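Local coordinates for protein ketol-acid reductoisomerase (NAD(+)) (uncultured archaeon GZfos26G2, PDB 4XDY) that catalyses the magnesium-dependent alkyl migration of (S)-2-acetolactate and its NADH-dependent reduction to (R)-2,3-dihydroxy-isovalerate in branched-chain amino acid biosynthesis, at residues A[24-33]-A[57-66]; A[130-141]-A[168-178]. All blocks are in the same frame, centred on the assembly; numbering follows the deposited sequence.

Contact 1: A[24-33]-A[57-66]; sequences YGAQGDAQAN and SWEKAKEDGF. With NAI (1,4-dihydronicotinamide adenine dinucleotide), chain E.
The glycine-rich turn of the NADH-binding Rossmann domain and its first helix meet here with helix 56-63, and the ring of Tyr24 lies between them. Tyr24 CG is anti to the backbone N (chi1 -163°), which aims the ring at 57-66. Ala61 CB sits over one face, 3.6 Å from the centroid of the Tyr24 ring. Asp29 CA covers the opposite face, nearer the rim. Tyr24 also turns its edge toward the face of Phe66 in an offset edge-to-face pair, with planes at 64°. The amide of Asn33 meets the edge of the Phe66 ring, and Ala32 CB touches its CZ.

The phenol is fixed at its end. Tyr24 OH donates at 2.6 Å to Asp64 OD2, which accepts through its anti lone pair. Asn33 ND2 donates to Tyr24 OH at 2.9 Å, close to its own amide plane, and also to Asp29 O. Lys60 runs extended past the ring edge and bends at its last torsion (chi4 -64°). Its NZ makes salt bridges to Asp29 OD2 and Asp64 OD2, each 2.7 Å from Lys60 NZ. It meets the syn lone pair of Asp64 OD2.

At the other end the cofactor joins in. Ala26 N donates to NAI O2A on one phosphate. Gln27 N donates to NAI O2N on the other, at 3.0 Å. Ser57 OG pairs with NAI O3B at 2.8 Å. Asp29 OD2 and Asp64 OD2 are 4.2 Å apart, so the ammonium of Lys60 probably offsets their repulsion. The phenol and ammonium together grip Asp64 OD2, tying the phosphate-binding turn to the helix that carries Ser57.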
loop_
_atom_site.group_PDB
_atom_site.type_symbol
_atom_site.label_atom_id
_atom_site.label_comp_id
_atom_site.label_asym_id
_atom_site.label_seq_id
_atom_site.Cartn_x
_atom_site.Cartn_y
_atom_site.Cartn_z
ATOM N N TYR A 24 -15.669 -21.797 2.855
ATOM C CA TYR A 24 -14.827 -21.577 1.744
ATOM C C TYR A 24 -14.919 -20.150 1.255
ATOM O O TYR A 24 -15.247 -19.956 0.095
ATOM C CB TYR A 24 -15.215 -22.559 0.581
ATOM C CG TYR A 24 -14.259 -22.784 -0.538
ATOM C CD1 TYR A 24 -13.158 -23.609 -0.402
ATOM C CD2 TYR A 24 -14.498 -22.260 -1.802
ATOM C CE1 TYR A 24 -12.282 -23.851 -1.428
ATOM C CE2 TYR A 24 -13.624 -22.498 -2.865
ATOM C CZ TYR A 24 -12.521 -23.344 -2.687
ATOM O OH TYR A 24 -11.608 -23.593 -3.679
ATOM N N GLY A 25 -14.538 -19.165 2.085
ATOM C CA GLY A 25 -14.551 -17.754 1.748
ATOM C C GLY A 25 -13.124 -17.255 1.609
ATOM O O GLY A 25 -12.271 -17.959 1.076
ATOM N N ALA A 26 -12.839 -16.019 2.022
ATOM C CA ALA A 26 -11.518 -15.428 1.651
ATOM C C ALA A 26 -10.397 -16.338 2.175
ATOM O O ALA A 26 -9.453 -16.664 1.441
ATOM C CB ALA A 26 -11.391 -14.046 2.296
ATOM N N GLN A 27 -10.487 -16.710 3.448
ATOM C CA GLN A 27 -9.471 -17.554 4.064
ATOM C C GLN A 27 -9.615 -19.063 3.705
ATOM O O GLN A 27 -8.616 -19.703 3.426
ATOM C CB GLN A 27 -9.422 -17.350 5.567
ATOM C CG GLN A 27 -8.727 -16.037 5.993
ATOM C CD GLN A 27 -7.286 -15.889 5.539
ATOM O OE1 GLN A 27 -6.812 -14.768 5.253
ATOM N NE2 GLN A 27 -6.597 -16.971 5.479
ATOM N N GLY A 28 -10.810 -19.605 3.748
ATOM C CA GLY A 28 -11.021 -21.029 3.502
ATOM C C GLY A 28 -10.585 -21.385 2.089
ATOM O O GLY A 28 -9.943 -22.430 1.870
ATOM N N ASP A 29 -10.941 -20.541 1.118
ATOM C CA ASP A 29 -10.556 -20.747 -0.283
ATOM C C ASP A 29 -9.009 -20.720 -0.429
ATOM O O ASP A 29 -8.367 -21.706 -0.913
ATOM C CB ASP A 29 -11.334 -19.769 -1.196
ATOM C CG ASP A 29 -11.115 -19.990 -2.684
ATOM O OD1 ASP A 29 -10.088 -20.577 -3.141
ATOM O OD2 ASP A 29 -11.933 -19.482 -3.474
ATOM N N ALA A 30 -8.367 -19.669 0.102
ATOM C CA ALA A 30 -6.910 -19.589 0.041
ATOM C C ALA A 30 -6.256 -20.752 0.754
ATOM O O ALA A 30 -5.337 -21.385 0.180
ATOM C CB ALA A 30 -6.442 -18.290 0.676
ATOM N N GLN A 31 -6.671 -21.002 1.983
ATOM C CA GLN A 31 -5.977 -21.982 2.825
ATOM C C GLN A 31 -6.188 -23.419 2.263
ATOM O O GLN A 31 -5.235 -24.215 2.173
ATOM C CB GLN A 31 -6.337 -21.910 4.268
ATOM C CG GLN A 31 -5.861 -20.585 4.864
ATOM C CD GLN A 31 -5.928 -20.492 6.390
ATOM O OE1 GLN A 31 -6.259 -19.445 6.974
ATOM N NE2 GLN A 31 -5.697 -21.560 7.014
ATOM N N ALA A 32 -7.408 -23.729 1.942
ATOM C CA ALA A 32 -7.706 -25.020 1.317
ATOM C C ALA A 32 -6.880 -25.324 0.065
ATOM O O ALA A 32 -6.361 -26.447 -0.097
ATOM C CB ALA A 32 -9.213 -25.162 1.079
ATOM N N ASN A 33 -6.732 -24.353 -0.816
ATOM C CA ASN A 33 -5.997 -24.558 -2.014
ATOM C C ASN A 33 -4.517 -24.602 -1.807
ATOM O O ASN A 33 -3.830 -25.342 -2.497
ATOM C CB ASN A 33 -6.362 -23.521 -3.048
ATOM C CG ASN A 33 -7.698 -23.844 -3.724
ATOM O OD1 ASN A 33 -7.746 -24.740 -4.572
ATOM N ND2 ASN A 33 -8.804 -23.214 -3.278
ATOM N N SER A 57 -20.262 -20.296 -2.439
ATOM C CA SER A 57 -19.043 -20.872 -1.881
ATOM C C SER A 57 -19.079 -22.418 -1.954
ATOM O O SER A 57 -18.065 -23.069 -2.281
ATOM C CB SER A 57 -18.934 -20.432 -0.425
ATOM O OG SER A 57 -18.794 -19.025 -0.390
ATOM N N TRP A 58 -20.240 -22.993 -1.656
ATOM C CA TRP A 58 -20.462 -24.431 -1.880
ATOM C C TRP A 58 -20.130 -24.854 -3.344
ATOM O O TRP A 58 -19.346 -25.771 -3.605
ATOM C CB TRP A 58 -21.900 -24.782 -1.437
ATOM C CG TRP A 58 -22.287 -26.224 -1.704
ATOM C CD1 TRP A 58 -22.651 -26.761 -2.897
ATOM C CD2 TRP A 58 -22.364 -27.301 -0.739
ATOM N NE1 TRP A 58 -22.929 -28.114 -2.747
ATOM C CE2 TRP A 58 -22.787 -28.459 -1.432
ATOM C CE3 TRP A 58 -22.135 -27.386 0.639
ATOM C CZ2 TRP A 58 -22.961 -29.705 -0.794
ATOM C CZ3 TRP A 58 -22.328 -28.619 1.281
ATOM C CH2 TRP A 58 -22.731 -29.768 0.557
ATOM N N GLU A 59 -20.686 -24.124 -4.299
ATOM C CA GLU A 59 -20.512 -24.435 -5.706
ATOM C C GLU A 59 -19.077 -24.241 -6.089
ATOM O O GLU A 59 -18.469 -25.043 -6.848
ATOM C CB GLU A 59 -21.409 -23.487 -6.561
ATOM C CG GLU A 59 -22.902 -23.518 -6.227
ATOM C CD GLU A 59 -23.527 -24.925 -6.363
ATOM O OE1 GLU A 59 -22.967 -25.816 -7.055
ATOM O OE2 GLU A 59 -24.591 -25.152 -5.752
ATOM N N LYS A 60 -18.473 -23.161 -5.570
ATOM C CA LYS A 60 -17.144 -22.868 -6.020
ATOM C C LYS A 60 -16.189 -23.970 -5.562
ATOM O O LYS A 60 -15.301 -24.372 -6.312
ATOM C CB LYS A 60 -16.648 -21.481 -5.567
ATOM C CG LYS A 60 -15.274 -21.139 -6.165
ATOM C CD LYS A 60 -14.827 -19.713 -5.729
ATOM C CE LYS A 60 -13.557 -19.227 -6.417
ATOM N NZ LYS A 60 -12.377 -20.069 -6.061
ATOM N N ALA A 61 -16.321 -24.389 -4.307
ATOM C CA ALA A 61 -15.463 -25.451 -3.773
ATOM C C ALA A 61 -15.625 -26.776 -4.568
ATOM O O ALA A 61 -14.627 -27.472 -4.788
ATOM C CB ALA A 61 -15.788 -25.691 -2.310
ATOM N N LYS A 62 -16.857 -27.094 -5.011
ATOM C CA LYS A 62 -17.092 -28.301 -5.935
ATOM C C LYS A 62 -16.332 -28.166 -7.246
ATOM O O LYS A 62 -15.513 -29.013 -7.621
ATOM C CB LYS A 62 -18.570 -28.489 -6.183
ATOM C CG LYS A 62 -19.346 -29.070 -5.030
ATOM C CD LYS A 62 -20.561 -29.835 -5.552
ATOM C CE LYS A 62 -21.340 -30.477 -4.412
ATOM N NZ LYS A 62 -20.650 -31.662 -3.793
ATOM N N GLU A 63 -16.481 -26.990 -7.840
ATOM C CA GLU A 63 -15.821 -26.575 -9.044
ATOM C C GLU A 63 -14.321 -26.550 -8.973
ATOM O O GLU A 63 -13.654 -26.822 -9.965
ATOM C CB GLU A 63 -16.371 -25.204 -9.310
ATOM C CG GLU A 63 -16.087 -24.614 -10.652
ATOM C CD GLU A 63 -16.939 -23.386 -10.811
ATOM O OE1 GLU A 63 -18.189 -23.499 -10.666
ATOM O OE2 GLU A 63 -16.347 -22.313 -11.017
ATOM N N ASP A 64 -13.760 -26.232 -7.794
ATOM C CA ASP A 64 -12.309 -26.146 -7.618
ATOM C C ASP A 64 -11.732 -27.532 -7.289
ATOM O O ASP A 64 -10.521 -27.671 -7.025
ATOM C CB ASP A 64 -12.007 -25.109 -6.485
ATOM C CG ASP A 64 -12.312 -23.696 -6.890
ATOM O OD1 ASP A 64 -12.435 -23.459 -8.122
ATOM O OD2 ASP A 64 -12.392 -22.773 -6.016
ATOM N N GLY A 65 -12.607 -28.550 -7.267
ATOM C CA GLY A 65 -12.192 -29.926 -7.208
ATOM C C GLY A 65 -12.109 -30.499 -5.821
ATOM O O GLY A 65 -11.470 -31.477 -5.638
ATOM N N PHE A 66 -12.766 -29.901 -4.832
ATOM C CA PHE A 66 -12.776 -30.455 -3.485
ATOM C C PHE A 66 -13.912 -31.401 -3.237
ATOM O O PHE A 66 -14.969 -31.242 -3.803
ATOM C CB PHE A 66 -12.888 -29.280 -2.476
ATOM C CG PHE A 66 -11.659 -28.501 -2.389
ATOM C CD1 PHE A 66 -10.664 -28.869 -1.485
ATOM C CD2 PHE A 66 -11.450 -27.443 -3.214
ATOM C CE1 PHE A 66 -9.459 -28.166 -1.437
ATOM C CE2 PHE A 66 -10.255 -26.744 -3.169
ATOM C CZ PHE A 66 -9.277 -27.087 -2.269
HETATM P PA NAI E . -16.015 -15.363 5.153
HETATM O O1A NAI E . -16.819 -14.147 5.637
HETATM O O2A NAI E . -15.329 -15.319 3.858
HETATM O O5B NAI E . -16.986 -16.628 5.387
HETATM C C5B NAI E . -16.582 -17.948 4.922
HETATM C C4B NAI E . -17.829 -18.656 4.309
HETATM O O4B NAI E . -18.709 -18.877 5.405
HETATM C C3B NAI E . -18.677 -17.881 3.266
HETATM O O3B NAI E . -17.982 -17.928 2.020
HETATM C C2B NAI E . -20.003 -18.609 3.331
HETATM O O2B NAI E . -19.962 -19.700 2.408
HETATM C C1B NAI E . -20.002 -19.120 4.794
HETATM N N9A NAI E . -21.005 -18.431 5.588
HETATM C C8A NAI E . -21.175 -17.042 5.585
HETATM N N7A NAI E . -22.169 -16.727 6.404
HETATM C C5A NAI E . -22.657 -17.894 6.900
HETATM C C6A NAI E . -23.742 -18.258 7.792
HETATM N N6A NAI E . -24.544 -17.335 8.340
HETATM N N1A NAI E . -23.933 -19.561 8.129
HETATM C C2A NAI E . -23.167 -20.528 7.582
HETATM N N3A NAI E . -22.157 -20.304 6.761
HETATM C C4A NAI E . -21.868 -19.007 6.373
HETATM O O3 NAI E . -14.877 -15.673 6.364
HETATM P PN NAI E . -13.337 -15.043 6.333
HETATM O O1N NAI E . -13.393 -13.537 6.173
HETATM O O2N NAI E . -12.595 -15.846 5.351
HETATM O O5D NAI E . -13.029 -15.288 7.865
HETATM C C5D NAI E . -12.701 -16.648 8.309
HETATM C C4D NAI E . -11.845 -16.620 9.626
HETATM O O4D NAI E . -10.564 -16.134 9.177
HETATM C C3D NAI E . -12.290 -15.638 10.693
HETATM O O3D NAI E . -11.992 -16.160 11.994
HETATM C C2D NAI E . -11.464 -14.352 10.452
HETATM O O2D NAI E . -11.304 -13.478 11.566
HETATM C C1D NAI E . -10.160 -14.967 9.990
HETATM N N1N NAI E . -9.250 -14.171 9.158
HETATM C C2N NAI E . -9.722 -13.647 8.007
HETATM C C3N NAI E . -8.921 -12.930 7.191
HETATM C C7N NAI E . -9.428 -12.480 5.931
HETATM O O7N NAI E . -10.644 -12.306 5.609
HETATM N N7N NAI E . -8.522 -12.474 4.986
HETATM C C4N NAI E . -7.535 -12.754 7.572
HETATM C C5N NAI E . -7.055 -13.520 8.681
HETATM C C6N NAI E . -7.954 -14.181 9.458
#

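Contact 2: A[130-141]-A[168-178]. With NAI (1,4-dihydronicotinamide adenine dinucleotide), chain E; HIO (N-hydroxy-N-isopropyloxamic acid), chain H.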
loop_
_atom_site.group_PDB
_atom_site.type_symbol
_atom_site.label_atom_id
_atom_site.label_comp_id
_atom_site.label_asym_id
_atom_site.label_seq_id
_atom_site.Cartn_x
_atom_site.Cartn_y
_atom_site.Cartn_z
ATOM N N ILE A 130 -5.902 -25.046 18.585
ATOM C CA ILE A 130 -4.808 -24.401 17.938
ATOM C C ILE A 130 -5.274 -23.221 17.083
ATOM O O ILE A 130 -6.444 -23.154 16.699
ATOM C CB ILE A 130 -3.959 -25.366 17.119
ATOM C CG1 ILE A 130 -4.816 -26.074 16.109
ATOM C CG2 ILE A 130 -3.314 -26.376 18.101
ATOM C CD1 ILE A 130 -4.012 -26.809 15.102
ATOM N N MET A 131 -4.319 -22.384 16.711
ATOM C CA MET A 131 -4.577 -21.274 15.807
ATOM C C MET A 131 -3.422 -21.075 14.879
ATOM O O MET A 131 -2.237 -21.047 15.307
ATOM C CB MET A 131 -4.848 -19.943 16.584
ATOM C CG MET A 131 -4.892 -18.891 15.528
ATOM S SD MET A 131 -5.658 -17.486 16.185
ATOM C CE MET A 131 -4.512 -17.096 17.111
ATOM N N VAL A 132 -3.721 -20.979 13.590
ATOM C CA VAL A 132 -2.785 -20.557 12.567
ATOM C C VAL A 132 -3.331 -19.285 11.897
ATOM O O VAL A 132 -4.292 -19.357 11.093
ATOM C CB VAL A 132 -2.453 -21.678 11.579
ATOM C CG1 VAL A 132 -1.827 -22.871 12.364
ATOM C CG2 VAL A 132 -3.706 -22.226 10.821
ATOM N N ALA A 133 -2.797 -18.149 12.306
ATOM C CA ALA A 133 -3.372 -16.839 11.916
ATOM C C ALA A 133 -2.518 -16.134 10.924
ATOM O O ALA A 133 -1.437 -15.675 11.301
ATOM C CB ALA A 133 -3.558 -15.982 13.140
ATOM N N PRO A 134 -2.959 -16.010 9.621
ATOM C CA PRO A 134 -2.113 -15.349 8.644
ATOM C C PRO A 134 -2.289 -13.847 8.823
ATOM O O PRO A 134 -3.419 -13.410 8.961
ATOM C CB PRO A 134 -2.679 -15.832 7.277
ATOM C CG PRO A 134 -4.116 -16.120 7.583
ATOM C CD PRO A 134 -4.241 -16.435 9.027
ATOM N N LYS A 135 -1.205 -13.073 8.691
ATOM C CA LYS A 135 -1.222 -11.618 8.749
ATOM C C LYS A 135 -1.383 -11.128 7.298
ATOM O O LYS A 135 -0.457 -10.568 6.650
ATOM C CB LYS A 135 0.079 -11.097 9.428
ATOM C CG LYS A 135 0.306 -11.613 10.830
ATOM C CD LYS A 135 -0.721 -11.146 11.851
ATOM C CE LYS A 135 -1.907 -12.073 12.124
ATOM N NZ LYS A 135 -2.983 -11.583 13.104
ATOM N N ALA A 136 -2.561 -11.470 6.708
ATOM C CA ALA A 136 -2.788 -11.251 5.309
ATOM C C ALA A 136 -4.247 -11.473 4.947
ATOM O O ALA A 136 -4.897 -12.394 5.453
ATOM C CB ALA A 136 -1.973 -12.187 4.471
ATOM N N PRO A 137 -4.768 -10.619 4.044
ATOM C CA PRO A 137 -6.025 -10.976 3.412
ATOM C C PRO A 137 -5.899 -12.261 2.520
ATOM O O PRO A 137 -4.887 -12.493 1.863
ATOM C CB PRO A 137 -6.383 -9.741 2.572
ATOM C CG PRO A 137 -5.054 -9.150 2.258
ATOM C CD PRO A 137 -4.151 -9.453 3.420
ATOM N N GLY A 138 -6.966 -13.024 2.451
ATOM C CA GLY A 138 -6.844 -14.349 1.887
ATOM C C GLY A 138 -6.453 -14.392 0.403
ATOM O O GLY A 138 -5.716 -15.283 -0.014
ATOM N N THR A 139 -6.932 -13.415 -0.388
ATOM C CA THR A 139 -6.672 -13.350 -1.828
ATOM C C THR A 139 -5.148 -13.150 -2.047
ATOM O O THR A 139 -4.548 -13.741 -2.963
ATOM C CB THR A 139 -7.456 -12.228 -2.510
ATOM O OG1 THR A 139 -7.203 -10.983 -1.837
ATOM C CG2 THR A 139 -9.008 -12.560 -2.476
ATOM N N GLU A 140 -4.501 -12.317 -1.181
ATOM C CA GLU A 140 -3.096 -11.930 -1.368
ATOM C C GLU A 140 -2.182 -13.045 -0.786
ATOM O O GLU A 140 -1.127 -13.291 -1.312
ATOM C CB GLU A 140 -2.834 -10.575 -0.709
ATOM C CG GLU A 140 -3.789 -9.486 -1.223
ATOM C CD GLU A 140 -4.027 -9.569 -2.722
ATOM O OE1 GLU A 140 -3.064 -9.222 -3.436
ATOM O OE2 GLU A 140 -5.169 -9.934 -3.182
ATOM N N GLU A 141 -2.696 -13.755 0.192
ATOM C CA GLU A 141 -2.111 -14.995 0.753
ATOM C C GLU A 141 -1.988 -16.084 -0.318
ATOM O O GLU A 141 -0.898 -16.697 -0.506
ATOM C CB GLU A 141 -2.980 -15.481 1.907
ATOM C CG GLU A 141 -2.607 -16.829 2.491
ATOM C CD GLU A 141 -3.610 -17.309 3.518
ATOM O OE1 GLU A 141 -4.476 -16.503 3.929
ATOM O OE2 GLU A 141 -3.546 -18.498 3.908
ATOM N N VAL A 168 1.251 -29.933 14.860
ATOM C CA VAL A 168 0.202 -29.862 13.828
ATOM C C VAL A 168 0.017 -28.416 13.354
ATOM O O VAL A 168 0.060 -28.170 12.158
ATOM C CB VAL A 168 -1.113 -30.404 14.348
ATOM C CG1 VAL A 168 -2.244 -30.123 13.352
ATOM C CG2 VAL A 168 -0.941 -31.902 14.600
ATOM N N ALA A 169 -0.095 -27.501 14.298
ATOM C CA ALA A 169 -0.274 -26.041 13.950
ATOM C C ALA A 169 0.897 -25.551 13.139
ATOM O O ALA A 169 0.752 -25.023 12.034
ATOM C CB ALA A 169 -0.550 -25.220 15.210
ATOM N N LEU A 170 2.142 -25.822 13.593
ATOM C CA LEU A 170 3.284 -25.331 12.849
ATOM C C LEU A 170 3.348 -25.968 11.458
ATOM O O LEU A 170 3.746 -25.333 10.464
ATOM C CB LEU A 170 4.616 -25.528 13.622
ATOM C CG LEU A 170 4.772 -24.707 14.893
ATOM C CD1 LEU A 170 5.990 -25.191 15.661
ATOM C CD2 LEU A 170 4.991 -23.214 14.631
ATOM N N ALA A 171 3.005 -27.256 11.422
ATOM C CA ALA A 171 3.107 -28.030 10.195
ATOM C C ALA A 171 2.176 -27.404 9.160
ATOM O O ALA A 171 2.530 -27.260 7.998
ATOM C CB ALA A 171 2.735 -29.455 10.438
ATOM N N MET A 172 0.991 -27.032 9.625
ATOM C CA MET A 172 0.001 -26.382 8.727
ATOM C C MET A 172 0.600 -25.117 8.095
ATOM O O MET A 172 0.458 -24.882 6.884
ATOM C CB MET A 172 -1.298 -26.115 9.505
ATOM C CG MET A 172 -2.166 -27.290 9.723
ATOM S SD MET A 172 -3.552 -26.934 10.777
ATOM C CE MET A 172 -4.578 -25.960 9.615
ATOM N N THR A 173 1.338 -24.324 8.885
ATOM C CA THR A 173 1.889 -23.064 8.361
ATOM C C THR A 173 3.007 -23.278 7.394
ATOM O O THR A 173 3.218 -22.545 6.431
ATOM C CB THR A 173 2.362 -22.081 9.457
ATOM O OG1 THR A 173 3.565 -22.574 10.086
ATOM C CG2 THR A 173 1.227 -21.764 10.483
ATOM N N LYS A 174 3.734 -24.386 7.605
ATOM C CA LYS A 174 4.789 -24.708 6.645
ATOM C C LYS A 174 4.204 -25.203 5.310
ATOM O O LYS A 174 4.670 -24.808 4.241
ATOM C CB LYS A 174 5.733 -25.782 7.234
ATOM C CG LYS A 174 6.858 -26.058 6.204
ATOM C CD LYS A 174 7.953 -26.991 6.642
ATOM C CE LYS A 174 9.000 -27.028 5.503
ATOM N NZ LYS A 174 10.179 -27.594 6.161
ATOM N N ALA A 175 3.230 -26.095 5.397
ATOM C CA ALA A 175 2.512 -26.607 4.205
ATOM C C ALA A 175 1.840 -25.432 3.397
ATOM O O ALA A 175 1.750 -25.447 2.158
ATOM C CB ALA A 175 1.493 -27.609 4.602
ATOM N N MET A 176 1.390 -24.400 4.131
ATOM C CA MET A 176 0.845 -23.168 3.463
ATOM C C MET A 176 1.883 -22.160 3.091
ATOM O O MET A 176 1.569 -21.128 2.472
ATOM C CB MET A 176 -0.286 -22.540 4.315
ATOM C CG MET A 176 -1.480 -23.443 4.405
ATOM S SD MET A 176 -2.938 -22.837 5.258
ATOM C CE MET A 176 -2.350 -22.807 6.951
ATOM N N HIS A 177 3.160 -22.476 3.368
ATOM C CA HIS A 177 4.317 -21.660 2.970
ATOM C C HIS A 177 4.447 -20.306 3.701
ATOM O O HIS A 177 5.209 -19.404 3.276
ATOM C CB HIS A 177 4.371 -21.451 1.461
ATOM C CG HIS A 177 4.540 -22.723 0.653
ATOM N ND1 HIS A 177 4.768 -22.700 -0.703
ATOM C CD2 HIS A 177 4.509 -24.033 1.004
ATOM C CE1 HIS A 177 4.872 -23.948 -1.156
ATOM N NE2 HIS A 177 4.663 -24.774 -0.157
ATOM N N TRP A 178 3.732 -20.167 4.806
ATOM C CA TRP A 178 3.795 -18.923 5.594
ATOM C C TRP A 178 5.173 -18.809 6.246
ATOM O O TRP A 178 5.650 -17.750 6.514
ATOM C CB TRP A 178 2.747 -18.901 6.694
ATOM C CG TRP A 178 1.282 -18.942 6.259
ATOM C CD1 TRP A 178 0.790 -18.980 4.986
ATOM C CD2 TRP A 178 0.162 -19.071 7.120
ATOM N NE1 TRP A 178 -0.577 -19.138 4.991
ATOM C CE2 TRP A 178 -1.000 -19.172 6.285
ATOM C CE3 TRP A 178 0.004 -19.126 8.491
ATOM C CZ2 TRP A 178 -2.280 -19.347 6.815
ATOM C CZ3 TRP A 178 -1.259 -19.284 9.000
ATOM C CH2 TRP A 178 -2.372 -19.385 8.154
HETATM P PA NAI E . -16.015 -15.363 5.153
HETATM O O1A NAI E . -16.819 -14.147 5.637
HETATM O O2A NAI E . -15.329 -15.319 3.858
HETATM O O5B NAI E . -16.986 -16.628 5.387
HETATM C C5B NAI E . -16.582 -17.948 4.922
HETATM C C4B NAI E . -17.829 -18.656 4.309
HETATM O O4B NAI E . -18.709 -18.877 5.405
HETATM C C3B NAI E . -18.677 -17.881 3.266
HETATM O O3B NAI E . -17.982 -17.928 2.020
HETATM C C2B NAI E . -20.003 -18.609 3.331
HETATM O O2B NAI E . -19.962 -19.700 2.408
HETATM C C1B NAI E . -20.002 -19.120 4.794
HETATM N N9A NAI E . -21.005 -18.431 5.588
HETATM C C8A NAI E . -21.175 -17.042 5.585
HETATM N N7A NAI E . -22.169 -16.727 6.404
HETATM C C5A NAI E . -22.657 -17.894 6.900
HETATM C C6A NAI E . -23.742 -18.258 7.792
HETATM N N6A NAI E . -24.544 -17.335 8.340
HETATM N N1A NAI E . -23.933 -19.561 8.129
HETATM C C2A NAI E . -23.167 -20.528 7.582
HETATM N N3A NAI E . -22.157 -20.304 6.761
HETATM C C4A NAI E . -21.868 -19.007 6.373
HETATM O O3 NAI E . -14.877 -15.673 6.364
HETATM P PN NAI E . -13.337 -15.043 6.333
HETATM O O1N NAI E . -13.393 -13.537 6.173
HETATM O O2N NAI E . -12.595 -15.846 5.351
HETATM O O5D NAI E . -13.029 -15.288 7.865
HETATM C C5D NAI E . -12.701 -16.648 8.309
HETATM C C4D NAI E . -11.845 -16.620 9.626
HETATM O O4D NAI E . -10.564 -16.134 9.177
HETATM C C3D NAI E . -12.290 -15.638 10.693
HETATM O O3D NAI E . -11.992 -16.160 11.994
HETATM C C2D NAI E . -11.464 -14.352 10.452
HETATM O O2D NAI E . -11.304 -13.478 11.566
HETATM C C1D NAI E . -10.160 -14.967 9.990
HETATM N N1N NAI E . -9.250 -14.171 9.158
HETATM C C2N NAI E . -9.722 -13.647 8.007
HETATM C C3N NAI E . -8.921 -12.930 7.191
HETATM C C7N NAI E . -9.428 -12.480 5.931
HETATM O O7N NAI E . -10.644 -12.306 5.609
HETATM N N7N NAI E . -8.522 -12.474 4.986
HETATM C C4N NAI E . -7.535 -12.754 7.572
HETATM C C5N NAI E . -7.055 -13.520 8.681
HETATM C C6N NAI E . -7.954 -14.181 9.458
HETATM C C1 HIO H . -9.298 -9.632 9.039
HETATM O O11 HIO H . -9.938 -9.787 10.113
HETATM O O12 HIO H . -9.730 -9.687 7.842
HETATM C C2 HIO H . -7.806 -9.466 9.329
HETATM O O2 HIO H . -7.395 -9.808 10.468
HETATM N N3 HIO H . -6.966 -8.876 8.499
HETATM O O3 HIO H . -5.528 -9.072 8.685
HETATM C C4 HIO H . -7.377 -8.099 7.369
HETATM C C41 HIO H . -6.631 -6.759 7.400
HETATM C C42 HIO H . -7.075 -8.949 6.140
#
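Val132 CG1 is anti to its carbonyl carbon (chi1 -60°) and packs against helix 168-175, where it lies 3.4 Å from Ala169 O and also touches the methyl of Thr173. The other branch, CG2, meets the CE methyls of Met172 and Met176. Both methionines bend at chi3 to bring those methyls round. One step along the same strand face, Ile130 CD1 packs on Ala169 CB at 3.8 Å and on Val168.

Trp178 follows the helix, just after the Schellman motif at His177. Its indole reaches across to 130-141. Pro134 CB sits over one face, 3.8 Å from the centroid of the six-membered ring of Trp178, in a CH-pi contact. Met176 CE covers the opposite face near the rim. The far edge of the indole points at the Val132 peptide, with Trp178 CH2 3.5 Å from Val132 O. At the pyrrole side, Trp178 NE1 makes a weak, bent hydrogen bond of 3.2 Å to Glu141 OE2. The carboxylate and ring planes are 77° apart. The stronger partner of Glu141 is Gln27.

Strand 130-134 and the helix run nearly parallel, with axes 8.2 Å apart and 26° between them. This is a helix packed on the sheet of a Rossmann domain. Beyond the strand, Pro134, Ala136, Pro137 and Gly138 line the cofactor pocket, and Ala136 and Pro137 also touch N-hydroxy-N-isopropyloxamic acid.

Both contacts belong to the N-terminal Rossmann domain and both touch the same NADH, but from different elements. Contact 2 is fully buried and mostly apolar, joining a strand of the sheet to a covering helix. Contact 1 is partly buried. It joins two helices and carries a charged network with Lys60 exposed. Both meet the nicotinamide. Contact 1 also holds the phosphates and a ribose hydroxyl, and contact 2 alone of the two touches the inhibitor. Their centres are 16 Å apart, yet they meet at Gln27 and Glu141, where Gln27 NE2 lies 2.7 Å from Glu141 OE1. Gln31 CG also packs against Glu141 OE2, and Ala30 CB against Gly138 O.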